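Local coordinates for protein FMN-dependent nitronate monooxygenase (Shewanella oneidensis, PDB 5LSM) that probably oxidises propionate 3-nitronate with molecular oxygen to 3-oxopropanoate, using a bound flavin mononucleotide, and so would detoxify nitronates, at residues E127-H132 against L142-W147. Numbering follows the deposited sequence.
Sequences EVVSFH and LEIKSW. With FMN (flavin mononucleotide), chain I.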
# COMPACT_ATOMS: atom_id res chain seq x y z
N GLU A 127 -19.71 2.33 -24.76
CA GLU A 127 -18.58 3.18 -25.06
C GLU A 127 -17.32 2.57 -24.48
O GLU A 127 -16.27 2.51 -25.12
CB GLU A 127 -18.82 4.59 -24.54
CG GLU A 127 -19.93 5.35 -25.28
CD GLU A 127 -21.33 4.78 -25.04
OE1 GLU A 127 -21.57 4.15 -23.98
OE2 GLU A 127 -22.21 4.96 -25.91
N VAL A 128 -17.42 2.03 -23.27
CA VAL A 128 -16.32 1.25 -22.76
C VAL A 128 -16.75 -0.05 -22.11
O VAL A 128 -17.86 -0.16 -21.57
CB VAL A 128 -15.30 2.07 -21.89
CG1 VAL A 128 -15.46 3.58 -22.07
CG2 VAL A 128 -15.35 1.68 -20.44
N VAL A 129 -15.90 -1.06 -22.30
CA VAL A 129 -16.03 -2.36 -21.69
C VAL A 129 -14.77 -2.61 -20.83
O VAL A 129 -13.63 -2.53 -21.31
CB VAL A 129 -16.10 -3.45 -22.78
CG1 VAL A 129 -16.09 -4.84 -22.16
CG2 VAL A 129 -17.32 -3.26 -23.66
N SER A 130 -14.98 -2.85 -19.54
CA SER A 130 -13.88 -3.01 -18.63
C SER A 130 -13.90 -4.46 -18.20
O SER A 130 -14.96 -5.08 -18.16
CB SER A 130 -14.02 -2.06 -17.43
OG SER A 130 -15.27 -2.23 -16.78
N PHE A 131 -12.73 -4.99 -17.88
CA PHE A 131 -12.60 -6.37 -17.45
C PHE A 131 -11.81 -6.39 -16.15
O PHE A 131 -10.91 -5.58 -15.97
CB PHE A 131 -11.88 -7.21 -18.51
CG PHE A 131 -12.74 -7.53 -19.69
CD1 PHE A 131 -13.81 -8.39 -19.56
CD2 PHE A 131 -12.53 -6.90 -20.89
CE1 PHE A 131 -14.65 -8.65 -20.63
CE2 PHE A 131 -13.35 -7.18 -21.98
CZ PHE A 131 -14.40 -8.06 -21.84
N HIS A 132 -12.21 -7.28 -15.25
CA HIS A 132 -11.41 -7.66 -14.08
C HIS A 132 -10.79 -9.06 -14.25
O HIS A 132 -11.44 -9.99 -14.77
CB HIS A 132 -12.31 -7.64 -12.84
CG HIS A 132 -11.67 -7.04 -11.63
ND1 HIS A 132 -11.08 -5.80 -11.64
CD2 HIS A 132 -11.59 -7.49 -10.35
CE1 HIS A 132 -10.66 -5.51 -10.42
NE2 HIS A 132 -10.94 -6.52 -9.63
N LEU A 142 -11.87 -8.88 -30.26
CA LEU A 142 -12.10 -8.29 -31.59
C LEU A 142 -13.57 -7.98 -31.81
O LEU A 142 -13.93 -6.91 -32.32
CB LEU A 142 -11.59 -9.21 -32.70
CG LEU A 142 -10.07 -9.37 -32.83
CD1 LEU A 142 -9.75 -10.35 -33.95
CD2 LEU A 142 -9.38 -8.03 -33.05
N GLU A 143 -14.44 -8.87 -31.35
CA GLU A 143 -15.87 -8.59 -31.43
C GLU A 143 -16.22 -7.28 -30.75
O GLU A 143 -16.92 -6.46 -31.32
CB GLU A 143 -16.70 -9.73 -30.83
CG GLU A 143 -18.19 -9.58 -31.10
CD GLU A 143 -19.05 -10.52 -30.29
OE1 GLU A 143 -18.51 -11.30 -29.46
OE2 GLU A 143 -20.28 -10.50 -30.52
N ILE A 144 -15.73 -7.10 -29.52
CA ILE A 144 -15.97 -5.88 -28.76
C ILE A 144 -15.45 -4.62 -29.48
O ILE A 144 -16.16 -3.62 -29.57
CB ILE A 144 -15.35 -5.96 -27.33
CG1 ILE A 144 -16.12 -6.95 -26.47
CG2 ILE A 144 -15.38 -4.60 -26.63
CD1 ILE A 144 -15.32 -7.52 -25.32
N LYS A 145 -14.22 -4.67 -29.96
CA LYS A 145 -13.61 -3.49 -30.58
C LYS A 145 -14.43 -3.05 -31.80
O LYS A 145 -14.42 -1.89 -32.16
CB LYS A 145 -12.18 -3.78 -31.04
CG LYS A 145 -11.21 -4.10 -29.91
CD LYS A 145 -10.36 -2.89 -29.54
CE LYS A 145 -9.32 -3.25 -28.48
NZ LYS A 145 -8.03 -3.66 -29.10
N SER A 146 -15.10 -4.01 -32.43
CA SER A 146 -15.83 -3.76 -33.65
C SER A 146 -17.20 -3.14 -33.40
O SER A 146 -17.92 -2.83 -34.34
CB SER A 146 -15.99 -5.06 -34.44
OG SER A 146 -17.05 -5.82 -33.93
N TRP A 147 -17.56 -2.97 -32.13
CA TRP A 147 -18.67 -2.10 -31.73
C TRP A 147 -18.27 -0.63 -31.62
O TRP A 147 -19.11 0.22 -31.41
CB TRP A 147 -19.24 -2.53 -30.39
CG TRP A 147 -19.58 -3.95 -30.29
CD1 TRP A 147 -20.02 -4.75 -31.29
CD2 TRP A 147 -19.59 -4.74 -29.10
NE1 TRP A 147 -20.30 -6.00 -30.80
CE2 TRP A 147 -20.05 -6.02 -29.45
CE3 TRP A 147 -19.26 -4.49 -27.76
CZ2 TRP A 147 -20.17 -7.05 -28.53
CZ3 TRP A 147 -19.40 -5.50 -26.84
CH2 TRP A 147 -19.83 -6.78 -27.23
N1 FMN I . -13.94 -3.95 -9.84
C2 FMN I . -14.43 -4.64 -10.91
O2 FMN I . -13.73 -4.74 -11.95
N3 FMN I . -15.63 -5.26 -10.88
C4 FMN I . -16.42 -5.21 -9.80
O4 FMN I . -17.52 -5.79 -9.77
C4A FMN I . -15.95 -4.48 -8.61
N5 FMN I . -16.71 -4.39 -7.52
C5A FMN I . -16.33 -3.67 -6.45
C6 FMN I . -17.20 -3.60 -5.37
C7 FMN I . -16.87 -2.86 -4.25
C7M FMN I . -17.83 -2.84 -3.09
C8 FMN I . -15.56 -2.15 -4.21
C8M FMN I . -15.19 -1.35 -2.97
C9 FMN I . -14.67 -2.22 -5.29
C9A FMN I . -15.01 -2.97 -6.43
N10 FMN I . -14.18 -3.05 -7.60
C10 FMN I . -14.63 -3.82 -8.69
C1' FMN I . -12.85 -2.42 -7.67
C2' FMN I . -12.93 -0.99 -8.18
O2' FMN I . -13.06 -1.01 -9.61
C3' FMN I . -11.68 -0.19 -7.77
O3' FMN I . -10.51 -0.95 -8.06
C4' FMN I . -11.63 0.17 -6.29
O4' FMN I . -12.91 0.47 -5.73
C5' FMN I . -10.69 1.36 -6.13
O5' FMN I . -10.44 1.65 -4.75
P FMN I . -11.41 2.54 -3.83
O1P FMN I . -12.03 3.60 -4.71
O2P FMN I . -10.46 3.08 -2.79
O3P FMN I . -12.37 1.52 -3.33
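Ile144 meets Val129 and Phe131 through two different branches, and these purely apolar touches carry most of the contact between strand 128-132 and the end of helix 138-145. Its CG2, anti to the backbone N, meets Val129 CG2 tip to tip at 3.8 Å. The other branch, with CG1 anti to the carbonyl carbon (chi1 -70°), carries CD1 to the edge of the Phe131 ring, in its plane, 3.6 Å from CZ. Trp147 adds a looser touch, its CZ3 lying 4.4 Å from Val129 CG2, which sits at the rim of the indole near the ring plane.

Within 142-147 the indole lies with one face over the backbone of the last helical turn, Glu143 O standing 3.4 Å above its plane, offset toward the rim. That same carbonyl oxygen accepts a hydrogen bond from Ser146 OG at 2.7 Å, the donor tilted 26° from the carbonyl plane.

On the flavin side of the strand, the C2 carbonyl of FMN lies over one face of the His132 imidazole, C2 3.6 Å above its plane and offset toward the rim. FMN O2 makes the closest approach, coming from over that face to 2.9 Å from His132 ND1. The ring's NE2 is hydrogen-bonded to His182 O. Without the imidazole, as with an alanine here, His182 O would probably lose this partner and a gap would be likely to open beside the flavin C2 carbonyl.

Val129 and Phe131 point from strand 128-132 to the helix while His132 reaches the cofactor, within a beta-alpha-beta unit of the TIM-barrel fold completed by strand 150-155. Ile144 also packs on Val151 of that strand, Val129 touches Val68 of strand 66-71, and Trp147 rests against Leu121 and Ala122 of helix 115-124.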